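Local structure of uncharacterized protein (Bacteroides caccae, 4L7A) at residues His71-Ala76 and His144-Ile149; Ala76-Glu79 and Phe85-Ala88; Lys238-Lys241 and Gln245-Leu248. The protein is of unknown function but is probably a zinc-binding metallo-peptidase that cleaves peptide bonds. One frame throughout, in Å; residues are numbered along the deposited sequence.

Contact 1 of 3, residues His71-Ala76 and His144-Ile149; sequences HCWLEA and HEFAHI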
ATOM      1  N   HIS A  71      -0.316 -12.120   1.840  1.00 21.95           N
ATOM      2  CA  HIS A  71       0.782 -12.691   1.009  1.00 23.49           C
ATOM      3  C   HIS A  71       1.718 -11.656   0.380  1.00 22.52           C
ATOM      4  O   HIS A  71       2.939 -11.858   0.332  1.00 22.25           O
ATOM      5  CB  HIS A  71       0.220 -13.546  -0.121  1.00 24.26           C
ATOM      6  CG  HIS A  71       1.260 -14.325  -0.843  1.00 24.72           C
ATOM      7  ND1 HIS A  71       1.914 -15.396  -0.259  1.00 25.86           N
ATOM      8  CD2 HIS A  71       1.793 -14.176  -2.076  1.00 24.26           C
ATOM      9  CE1 HIS A  71       2.773 -15.902  -1.120  1.00 25.25           C
ATOM     10  NE2 HIS A  71       2.725 -15.178  -2.228  1.00 26.15           N
ATOM     11  N   CYS A  72       1.137 -10.541  -0.059  1.00 22.00           N
ATOM     12  CA  CYS A  72       1.864  -9.542  -0.864  1.00 22.04           C
ATOM     13  C   CYS A  72       2.434  -8.341  -0.103  1.00 21.53           C
ATOM     14  O   CYS A  72       3.319  -7.623  -0.620  1.00 25.31           O
ATOM     15  CB  CYS A  72       0.964  -9.047  -1.962  1.00 21.45           C
ATOM     16  SG  CYS A  72       0.504 -10.350  -3.104  1.00 23.83           S
ATOM     17  N   TRP A  73       1.959  -8.126   1.105  1.00 20.35           N
ATOM     18  CA  TRP A  73       2.473  -7.066   1.980  1.00 20.12           C
ATOM     19  C   TRP A  73       2.980  -7.670   3.296  1.00 20.86           C
ATOM     20  O   TRP A  73       4.205  -7.693   3.535  1.00 20.63           O
ATOM     21  CB  TRP A  73       1.485  -5.899   2.141  1.00 19.79           C
ATOM     22  CG  TRP A  73       1.585  -5.232   3.453  1.00 20.81           C
ATOM     23  CD1 TRP A  73       2.703  -4.726   4.053  1.00 22.59           C
ATOM     24  CD2 TRP A  73       0.529  -5.070   4.366  1.00 20.52           C
ATOM     25  NE1 TRP A  73       2.392  -4.297   5.330  1.00 22.28           N
ATOM     26  CE2 TRP A  73       1.042  -4.476   5.514  1.00 22.29           C
ATOM     27  CE3 TRP A  73      -0.840  -5.328   4.302  1.00 22.29           C
ATOM     28  CZ2 TRP A  73       0.221  -4.122   6.601  1.00 21.98           C
ATOM     29  CZ3 TRP A  73      -1.640  -5.030   5.431  1.00 22.12           C
ATOM     30  CH2 TRP A  73      -1.087  -4.445   6.543  1.00 20.72           C
ATOM     31  N   LEU A  74       2.081  -8.240   4.106  1.00 21.55           N
ATOM     32  CA  LEU A  74       2.449  -8.627   5.461  1.00 20.92           C
ATOM     33  C   LEU A  74       3.557  -9.673   5.473  1.00 21.60           C
ATOM     34  O   LEU A  74       4.546  -9.476   6.124  1.00 22.10           O
ATOM     35  CB  LEU A  74       1.258  -9.145   6.226  1.00 22.44           C
ATOM     36  CG  LEU A  74       0.243  -8.117   6.688  1.00 22.48           C
ATOM     37  CD1 LEU A  74      -1.033  -8.813   7.109  1.00 24.03           C
ATOM     38  CD2 LEU A  74       0.760  -7.311   7.839  1.00 22.37           C
ATOM     39  N   GLU A  75       3.437 -10.702   4.647  1.00 21.59           N
ATOM     40  CA  GLU A  75       4.472 -11.702   4.530  1.00 24.76           C
ATOM     41  C   GLU A  75       5.744 -11.232   3.843  1.00 24.35           C
ATOM     42  O   GLU A  75       6.811 -11.812   4.086  1.00 25.54           O
ATOM     43  CB  GLU A  75       3.962 -12.981   3.877  1.00 27.37           C
ATOM     44  CG  GLU A  75       3.100 -13.823   4.824  1.00 30.68           C
ATOM     45  CD  GLU A  75       2.629 -15.107   4.138  1.00 34.13           C
ATOM     46  OE1 GLU A  75       3.394 -15.743   3.385  1.00 41.42           O
ATOM     47  OE2 GLU A  75       1.480 -15.455   4.299  1.00 39.58           O
ATOM     48  N   ALA A  76       5.650 -10.182   3.027  1.00 22.87           N
ATOM     49  CA  ALA A  76       6.826  -9.661   2.346  1.00 22.46           C
ATOM     50  C   ALA A  76       7.709  -8.899   3.314  1.00 21.38           C
ATOM     51  O   ALA A  76       8.938  -9.040   3.379  1.00 23.30           O
ATOM     52  CB  ALA A  76       6.398  -8.770   1.159  1.00 21.73           C
ATOM     53  N   HIS A 144       2.779   3.506   0.912  1.00 17.27           N
ATOM     54  CA  HIS A 144       3.061   4.914   1.167  1.00 17.40           C
ATOM     55  C   HIS A 144       2.759   5.196   2.662  1.00 17.92           C
ATOM     56  O   HIS A 144       3.559   5.769   3.357  1.00 19.10           O
ATOM     57  CB  HIS A 144       2.251   5.835   0.239  1.00 18.02           C
ATOM     58  CG  HIS A 144       2.294   7.288   0.619  1.00 18.69           C
ATOM     59  ND1 HIS A 144       2.699   8.274  -0.254  1.00 19.66           N
ATOM     60  CD2 HIS A 144       1.943   7.928   1.762  1.00 18.77           C
ATOM     61  CE1 HIS A 144       2.611   9.456   0.342  1.00 20.02           C
ATOM     62  NE2 HIS A 144       2.118   9.273   1.560  1.00 18.78           N
ATOM     63  N   GLU A 145       1.596   4.800   3.130  1.00 17.59           N
ATOM     64  CA  GLU A 145       1.167   5.053   4.531  1.00 17.44           C
ATOM     65  C   GLU A 145       2.003   4.303   5.532  1.00 18.05           C
ATOM     66  O   GLU A 145       2.302   4.854   6.601  1.00 16.54           O
ATOM     67  CB  GLU A 145      -0.273   4.679   4.697  1.00 17.81           C
ATOM     68  CG  GLU A 145      -1.225   5.581   3.871  1.00 18.73           C
ATOM     69  CD  GLU A 145      -1.283   7.005   4.416  1.00 20.55           C
ATOM     70  OE1 GLU A 145      -1.297   7.171   5.675  1.00 20.96           O
ATOM     71  OE2 GLU A 145      -1.268   7.952   3.610  1.00 22.29           O
ATOM     72  N   PHE A 146       2.407   3.074   5.200  1.00 16.65           N
ATOM     73  CA  PHE A 146       3.289   2.344   6.098  1.00 18.29           C
ATOM     74  C   PHE A 146       4.634   3.048   6.230  1.00 17.77           C
ATOM     75  O   PHE A 146       5.133   3.205   7.335  1.00 17.66           O
ATOM     76  CB  PHE A 146       3.440   0.891   5.722  1.00 18.90           C
ATOM     77  CG  PHE A 146       2.138   0.186   5.505  1.00 20.31           C
ATOM     78  CD1 PHE A 146       0.969   0.600   6.121  1.00 21.18           C
ATOM     79  CD2 PHE A 146       2.071  -0.900   4.656  1.00 20.79           C
ATOM     80  CE1 PHE A 146      -0.235  -0.067   5.875  1.00 20.33           C
ATOM     81  CE2 PHE A 146       0.885  -1.572   4.444  1.00 21.35           C
ATOM     82  CZ  PHE A 146      -0.260  -1.151   5.041  1.00 20.28           C
ATOM     83  N   ALA A 147       5.149   3.562   5.126  1.00 17.32           N
ATOM     84  CA  ALA A 147       6.366   4.281   5.164  1.00 18.17           C
ATOM     85  C   ALA A 147       6.259   5.505   6.026  1.00 19.17           C
ATOM     86  O   ALA A 147       7.159   5.809   6.806  1.00 20.08           O
ATOM     87  CB  ALA A 147       6.820   4.658   3.738  1.00 19.19           C
ATOM     88  N   HIS A 148       5.165   6.228   5.906  1.00 20.21           N
ATOM     89  CA  HIS A 148       4.942   7.354   6.743  1.00 21.37           C
ATOM     90  C   HIS A 148       4.958   7.056   8.282  1.00 20.96           C
ATOM     91  O   HIS A 148       5.518   7.806   9.063  1.00 18.40           O
ATOM     92  CB  HIS A 148       3.651   7.975   6.320  1.00 23.78           C
ATOM     93  CG  HIS A 148       3.380   9.219   7.050  1.00 30.56           C
ATOM     94  ND1 HIS A 148       4.146  10.351   6.870  1.00 35.50           N
ATOM     95  CD2 HIS A 148       2.475   9.512   8.020  1.00 34.05           C
ATOM     96  CE1 HIS A 148       3.716  11.300   7.688  1.00 37.23           C
ATOM     97  NE2 HIS A 148       2.702  10.815   8.390  1.00 38.43           N
ATOM     98  N   ILE A 149       4.386   5.925   8.700  1.00 21.08           N
ATOM     99  CA  ILE A 149       4.453   5.465  10.104  1.00 21.49           C
ATOM    100  C   ILE A 149       5.895   5.179  10.485  1.00 22.05           C
ATOM    101  O   ILE A 149       6.329   5.520  11.590  1.00 21.91           O
ATOM    102  CB  ILE A 149       3.560   4.221  10.325  1.00 21.85           C
ATOM    103  CG1 ILE A 149       2.074   4.605  10.205  1.00 22.84           C
ATOM    104  CG2 ILE A 149       3.796   3.601  11.702  1.00 24.16           C
ATOM    105  CD1 ILE A 149       1.118   3.348  10.121  1.00 21.97           C
TER
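Between residues 71-76 of helix 59-81 and residues 144-149 of helix 131-153 the contact is made by Trp73 and Phe146, whose CA atoms, Trp73 CA and Phe146 CA, are the nearest pair of the two segments and still 10.3 Å apart. The two rings form an offset stack: the centroids of the five-membered ring of Trp73 and of the Phe146 ring are 4.4 Å apart, with the planes turned 29° from parallel. The side chains themselves meet at roughly a right angle, and Phe146 brings the CE2 and CZ corner of its ring over one indole face. Phe146 CE2 reaches the pyrrole side, 3.7 Å from Trp73 CD1, while Phe146 CZ leans over the benzo side, 3.7 Å from Trp73 CH2. The tightest approach, at the middle of the indole, is too short for carbon atoms and probably reflects model error, so the tightness of the stack is doubtful.

Trp73 has a strained first torsion, chi1 149°, well short of a staggered anti position, and it lies within a wider pi-type turn over residues 71 to 74. On the opposite indole face Leu74 CG stands 3.6 Å above the plane, so the indole is sandwiched between its own neighbour and Phe146. Phe146 reaches across with CG anti to its carbonyl carbon, chi1 -50°. Pro91 touches both rings, and Tyr77 meets Trp73 edge-to-face.

His144, Glu145 and His148 belong to an HExxH sequence and take no part in the stack; as in clan MA peptidases, the histidines are probably zinc ligands and Glu145 the general base. His144 ND1 is held by Glu201. With no hydrogen bond across it, the contact relies on dispersion and burial, an apolar ring stack joining the two helices at a residue between Glu145 and His148.

Contact 2 of 3, residues Ala76-Glu79 and Phe85-Ala88; sequences AYDE and FTRA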
ATOM      1  N   ALA A  76       5.650 -10.182   3.027  1.00 22.87           N
ATOM      2  CA  ALA A  76       6.826  -9.661   2.346  1.00 22.46           C
ATOM      3  C   ALA A  76       7.709  -8.899   3.314  1.00 21.38           C
ATOM      4  O   ALA A  76       8.938  -9.040   3.379  1.00 23.30           O
ATOM      5  CB  ALA A  76       6.398  -8.770   1.159  1.00 21.73           C
ATOM      6  N   TYR A  77       7.058  -8.055   4.059  1.00 22.02           N
ATOM      7  CA  TYR A  77       7.690  -7.324   5.129  1.00 21.40           C
ATOM      8  C   TYR A  77       8.285  -8.299   6.151  1.00 22.59           C
ATOM      9  O   TYR A  77       9.420  -8.090   6.579  1.00 22.92           O
ATOM     10  CB  TYR A  77       6.695  -6.377   5.785  1.00 19.81           C
ATOM     11  CG  TYR A  77       6.412  -5.063   5.048  1.00 18.95           C
ATOM     12  CD1 TYR A  77       6.549  -4.936   3.669  1.00 19.33           C
ATOM     13  CD2 TYR A  77       5.964  -3.929   5.767  1.00 19.33           C
ATOM     14  CE1 TYR A  77       6.277  -3.691   3.005  1.00 18.76           C
ATOM     15  CE2 TYR A  77       5.664  -2.743   5.146  1.00 19.04           C
ATOM     16  CZ  TYR A  77       5.833  -2.616   3.762  1.00 17.77           C
ATOM     17  OH  TYR A  77       5.568  -1.419   3.205  1.00 16.50           O
ATOM     18  N   ASP A  78       7.560  -9.367   6.494  1.00 23.68           N
ATOM     19  CA  ASP A  78       8.089 -10.346   7.429  1.00 26.02           C
ATOM     20  C   ASP A  78       9.337 -10.984   6.852  1.00 27.16           C
ATOM     21  O   ASP A  78      10.333 -11.066   7.530  1.00 27.06           O
ATOM     22  CB  ASP A  78       7.116 -11.499   7.721  1.00 28.13           C
ATOM     23  CG  ASP A  78       5.955 -11.108   8.605  1.00 28.73           C
ATOM     24  OD1 ASP A  78       6.012 -10.062   9.288  1.00 29.14           O
ATOM     25  OD2 ASP A  78       4.978 -11.904   8.634  1.00 30.54           O
ATOM     26  N   GLU A  79       9.279 -11.420   5.594  1.00 28.17           N
ATOM     27  CA  GLU A  79      10.416 -12.088   4.964  1.00 28.40           C
ATOM     28  C   GLU A  79      11.695 -11.240   4.978  1.00 27.49           C
ATOM     29  O   GLU A  79      12.781 -11.739   5.204  1.00 25.59           O
ATOM     30  CB  GLU A  79      10.072 -12.438   3.513  1.00 27.72           C
ATOM     31  CG  GLU A  79      11.034 -13.395   2.850  1.00 29.18           C
ATOM     32  CD  GLU A  79      10.626 -13.711   1.401  1.00 29.69           C
ATOM     33  OE1 GLU A  79       9.444 -13.980   1.091  1.00 29.58           O
ATOM     34  OE2 GLU A  79      11.506 -13.652   0.554  1.00 29.84           O
ATOM     35  N   PHE A  85       9.449  -5.484  12.478  1.00 28.18           N
ATOM     36  CA  PHE A  85       9.353  -4.412  11.470  1.00 26.05           C
ATOM     37  C   PHE A  85       7.928  -4.304  10.958  1.00 23.37           C
ATOM     38  O   PHE A  85       7.303  -3.224  10.927  1.00 23.06           O
ATOM     39  CB  PHE A  85      10.330  -4.720  10.325  1.00 24.75           C
ATOM     40  CG  PHE A  85      10.112  -3.895   9.108  1.00 22.57           C
ATOM     41  CD1 PHE A  85      10.494  -2.567   9.090  1.00 22.62           C
ATOM     42  CD2 PHE A  85       9.582  -4.449   7.978  1.00 22.47           C
ATOM     43  CE1 PHE A  85      10.310  -1.792   7.984  1.00 21.84           C
ATOM     44  CE2 PHE A  85       9.397  -3.680   6.807  1.00 22.01           C
ATOM     45  CZ  PHE A  85       9.753  -2.348   6.816  1.00 21.40           C
ATOM     46  N   THR A  86       7.376  -5.445  10.562  1.00 23.45           N
ATOM     47  CA  THR A  86       6.003  -5.462  10.034  1.00 22.71           C
ATOM     48  C   THR A  86       5.043  -4.864  11.011  1.00 22.91           C
ATOM     49  O   THR A  86       4.232  -4.021  10.639  1.00 23.53           O
ATOM     50  CB  THR A  86       5.564  -6.890   9.657  1.00 22.46           C
ATOM     51  OG1 THR A  86       6.574  -7.464   8.839  1.00 21.50           O
ATOM     52  CG2 THR A  86       4.243  -6.897   8.877  1.00 22.11           C
ATOM     53  N   ARG A  87       5.163  -5.260  12.275  1.00 23.73           N
ATOM     54  CA  ARG A  87       4.296  -4.736  13.307  1.00 24.73           C
ATOM     55  C   ARG A  87       4.499  -3.257  13.498  1.00 23.56           C
ATOM     56  O   ARG A  87       3.575  -2.574  13.893  1.00 23.40           O
ATOM     57  CB  ARG A  87       4.477  -5.485  14.658  1.00 26.91           C
ATOM     58  CG  ARG A  87       3.896  -6.912  14.619  1.00 30.40           C
ATOM     59  CD  ARG A  87       4.478  -7.843  15.710  1.00 33.55           C
ATOM     60  NE  ARG A  87       4.037  -7.392  17.024  1.00 37.35           N
ATOM     61  CZ  ARG A  87       2.804  -7.569  17.535  1.00 42.56           C
ATOM     62  NH1 ARG A  87       1.828  -8.188  16.861  1.00 43.57           N
ATOM     63  NH2 ARG A  87       2.528  -7.135  18.757  1.00 43.98           N
ATOM     64  N   ALA A  88       5.717  -2.754  13.280  1.00 23.93           N
ATOM     65  CA  ALA A  88       5.994  -1.346  13.567  1.00 24.62           C
ATOM     66  C   ALA A  88       5.286  -0.374  12.631  1.00 25.57           C
ATOM     67  O   ALA A  88       5.086   0.756  13.005  1.00 28.24           O
ATOM     68  CB  ALA A  88       7.495  -1.058  13.542  1.00 24.87           C
TER
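Tyr77 and Thr86 bring the end of helix 59-81 and the short helix 83-88 to within 5.5 Å, measured between Tyr77 CA and Thr86 CA, a spacing close enough for short side chains to bond directly. The polar half of the contact is a hydrogen bond from Thr86 OG1 to Asp78 OD1, 2.7 Å long. The hydroxyl meets the carboxylate on its anti side and 32° out of its plane. Although the Asp78 side chain sets off away from the neighbouring helix, its first torsion lays CG beside the backbone N (chi1 -74°) and carries OD1 back to the threonine. The other oxygen, OD2, is bonded to Tyr35 OH, so the carboxylate ties three elements together. Gly82 O in the turn is a second acceptor for Thr86 OG1, which must share or alternate its single proton.

Tyr77 supplies the apolar half. Phe85 lies obliquely to it, the ring centroids 5.3 Å apart and the planes at 41°, with Phe85 CZ over one face of the tyrosine and Phe85 CE2 packed 3.6 Å from Tyr77 CD2. The Tyr77 CB also nestles 3.2 Å from Thr86 OG1. At its far end Tyr77 OH bonds to His143 ND1 on helix 131-153.

An aspartate-threonine hydrogen bond beside an aromatic pair thus closes a tight alpha-alpha turn, joining two consecutive helices of this largely helical, putative metallo-peptidase.

Contact 3 of 3, residues Lys238-Lys241 and Gln245-Leu248; sequences KYMK and QVDL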
ATOM      1  N   LYS A 238      19.416   3.817   2.388  1.00 25.48           N
ATOM      2  CA  LYS A 238      20.289   3.949   3.536  1.00 26.19           C
ATOM      3  C   LYS A 238      19.494   4.087   4.833  1.00 25.70           C
ATOM      4  O   LYS A 238      19.823   3.472   5.819  1.00 24.19           O
ATOM      5  CB  LYS A 238      21.235   5.135   3.337  1.00 29.46           C
ATOM      6  CG  LYS A 238      22.198   5.376   4.526  1.00 32.47           C
ATOM      7  CD  LYS A 238      23.298   6.406   4.201  1.00 35.31           C
ATOM      8  CE  LYS A 238      23.943   6.971   5.479  1.00 37.53           C
ATOM      9  NZ  LYS A 238      24.613   5.922   6.307  1.00 39.97           N
ATOM     10  N   TYR A 239      18.438   4.895   4.808  1.00 25.55           N
ATOM     11  CA  TYR A 239      17.550   5.055   5.929  1.00 24.91           C
ATOM     12  C   TYR A 239      16.897   3.703   6.301  1.00 26.63           C
ATOM     13  O   TYR A 239      16.858   3.338   7.495  1.00 26.73           O
ATOM     14  CB  TYR A 239      16.439   6.059   5.600  1.00 24.99           C
ATOM     15  CG  TYR A 239      15.253   6.025   6.576  1.00 23.64           C
ATOM     16  CD1 TYR A 239      15.359   6.560   7.867  1.00 23.83           C
ATOM     17  CD2 TYR A 239      14.048   5.438   6.220  1.00 23.48           C
ATOM     18  CE1 TYR A 239      14.281   6.516   8.772  1.00 22.49           C
ATOM     19  CE2 TYR A 239      12.966   5.393   7.113  1.00 22.13           C
ATOM     20  CZ  TYR A 239      13.105   5.926   8.389  1.00 22.52           C
ATOM     21  OH  TYR A 239      12.015   5.864   9.253  1.00 24.75           O
HETATM   22  N   MSE A 240      16.380   2.972   5.311  1.00 23.33           N
HETATM   23  CA  MSE A 240      15.714   1.716   5.653  1.00 24.55           C
HETATM   24  C   MSE A 240      16.735   0.736   6.273  1.00 25.42           C
HETATM   25  O   MSE A 240      16.395   0.003   7.228  1.00 22.68           O
HETATM   26  CB  MSE A 240      15.043   1.119   4.461  1.00 24.62           C
HETATM   27  CG  MSE A 240      13.938   1.982   3.904  1.00 25.58           C
HETATM   28 SE   MSE A 240      12.438   2.059   5.155  0.75 25.79          SE
HETATM   29  CE  MSE A 240      11.679   0.304   4.809  1.00 25.07           C
ATOM     30  N   LYS A 241      17.967   0.766   5.749  1.00 25.25           N
ATOM     31  CA  LYS A 241      19.061  -0.041   6.308  1.00 29.59           C
ATOM     32  C   LYS A 241      19.470   0.386   7.745  1.00 28.71           C
ATOM     33  O   LYS A 241      19.436  -0.416   8.680  1.00 33.76           O
ATOM     34  CB  LYS A 241      20.275  -0.002   5.386  1.00 30.88           C
ATOM     35  CG  LYS A 241      21.426  -0.814   5.875  1.00 32.53           C
ATOM     36  CD  LYS A 241      22.519  -0.858   4.803  1.00 35.38           C
ATOM     37  CE  LYS A 241      23.847  -0.522   5.422  1.00 38.80           C
ATOM     38  NZ  LYS A 241      24.992  -1.150   4.721  1.00 42.62           N
ATOM     39  N   GLN A 245      16.941  -1.990   9.558  1.00 26.64           N
ATOM     40  CA  GLN A 245      17.632  -3.206   9.092  1.00 28.10           C
ATOM     41  C   GLN A 245      16.902  -3.854   7.928  1.00 25.34           C
ATOM     42  O   GLN A 245      16.812  -5.035   7.831  1.00 25.96           O
ATOM     43  CB  GLN A 245      17.851  -4.189  10.235  1.00 29.30           C
ATOM     44  CG  GLN A 245      18.739  -3.608  11.338  1.00 31.71           C
ATOM     45  CD  GLN A 245      18.029  -2.574  12.223  1.00 32.61           C
ATOM     46  OE1 GLN A 245      16.931  -2.803  12.736  1.00 35.77           O
ATOM     47  NE2 GLN A 245      18.655  -1.423  12.392  1.00 34.44           N
ATOM     48  N   VAL A 246      16.379  -3.057   7.025  1.00 24.04           N
ATOM     49  CA  VAL A 246      15.683  -3.610   5.888  1.00 23.59           C
ATOM     50  C   VAL A 246      16.484  -3.272   4.647  1.00 23.23           C
ATOM     51  O   VAL A 246      16.854  -2.125   4.445  1.00 22.31           O
ATOM     52  CB  VAL A 246      14.260  -2.986   5.780  1.00 23.22           C
ATOM     53  CG1 VAL A 246      13.675  -3.205   4.399  1.00 24.02           C
ATOM     54  CG2 VAL A 246      13.368  -3.526   6.834  1.00 24.57           C
ATOM     55  N   ASP A 247      16.679  -4.272   3.801  1.00 25.10           N
ATOM     56  CA  ASP A 247      17.282  -4.106   2.481  1.00 25.00           C
ATOM     57  C   ASP A 247      16.121  -3.788   1.493  1.00 22.98           C
ATOM     58  O   ASP A 247      15.336  -4.663   1.125  1.00 20.11           O
ATOM     59  CB  ASP A 247      18.030  -5.392   2.135  1.00 27.34           C
ATOM     60  CG  ASP A 247      18.634  -5.378   0.729  1.00 29.26           C
ATOM     61  OD1 ASP A 247      18.274  -4.508  -0.118  1.00 29.01           O
ATOM     62  OD2 ASP A 247      19.447  -6.296   0.457  1.00 32.56           O
ATOM     63  N   LEU A 248      16.015  -2.535   1.090  1.00 22.21           N
ATOM     64  CA  LEU A 248      14.888  -2.114   0.332  1.00 23.43           C
ATOM     65  C   LEU A 248      14.823  -2.743  -1.103  1.00 24.12           C
ATOM     66  O   LEU A 248      13.734  -3.102  -1.577  1.00 22.07           O
ATOM     67  CB  LEU A 248      14.874  -0.592   0.208  1.00 24.65           C
ATOM     68  CG  LEU A 248      13.550   0.017  -0.290  1.00 25.50           C
ATOM     69  CD1 LEU A 248      12.493  -0.112   0.778  1.00 25.69           C
ATOM     70  CD2 LEU A 248      13.726   1.489  -0.636  1.00 27.02           C
TER
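Met240 and Val246 are joined first by the backbone. Val246 N donates to Met240 O over 3.1 Å, nearly straight at 173°, although the N-H arrives from above the carbonyl plane. Gln245 N makes a second, weak bond to Lys241 O, also 3.1 Å long but bent to 133°. Between them the two bonds hold the chain as it leaves helix 211-244: Gln245 takes a positive phi of 54°, the left-handed conformation that ends many helices, and the chain turns back across the last helical residues. A bent, at most weak CA-H...O contact from Gln245 CA to Lys241 O, at 3.3 Å, accompanies the second bond.

Apolar contacts lie on the buried side. Met240, present as selenomethionine, is bent at its second and third torsions, so that its methyl CE curls round beside Val246, the two side chains running the same way with Met240 CE 4.1 Å from Val246 CG1. Leu248 crosses at a slant, its CD1 4.0 Å from Met240 CG and 4.1 Å from Met240 CE. Phe85 touches both Met240 and Val246, while Phe206 and Leu207 of helix 195-208 pack on Leu248.

Lys241 and Gln245 keep to the solvent side, where the Lys241 CB comes 4.1 Å from Val246 O. A little further on, Asp247 is the N-cap of helix 248-260, with OD1 bonded to Leu250 N.

One straight bond thus satisfies Met240 O and a weak one reaches Lys241 O; these main-chain bonds set the course of the turn, while Val246 and Leu248, alternating with exposed Gln245 and Asp247, bury its apolar side against Met240.

The three contacts follow one another in a continuous line of touching side chains. Contacts 1 and 2 share Ala76 and helix 59-81, and their centres are 7 Å apart; Leu74 CD2 meets Thr86 CG2 at 3.7 Å, and Phe146 CD2 lies 3.8 Å from Tyr77 OH. Contact 2 reaches contact 3 through Phe85, whose CE1 is 3.7 Å from Val246 CG2 and whose CZ is 3.8 Å from Met240 CE, the centres being 12 Å apart. Contacts 1 and 3 do not touch, their nearest atoms about 5 Å apart. Only contact 1 includes the presumed HExxH residues; contact 2 approaches them through Tyr77, which touches Phe146 and bonds to His143, the residue before His144, while contact 3 is linked through Phe85.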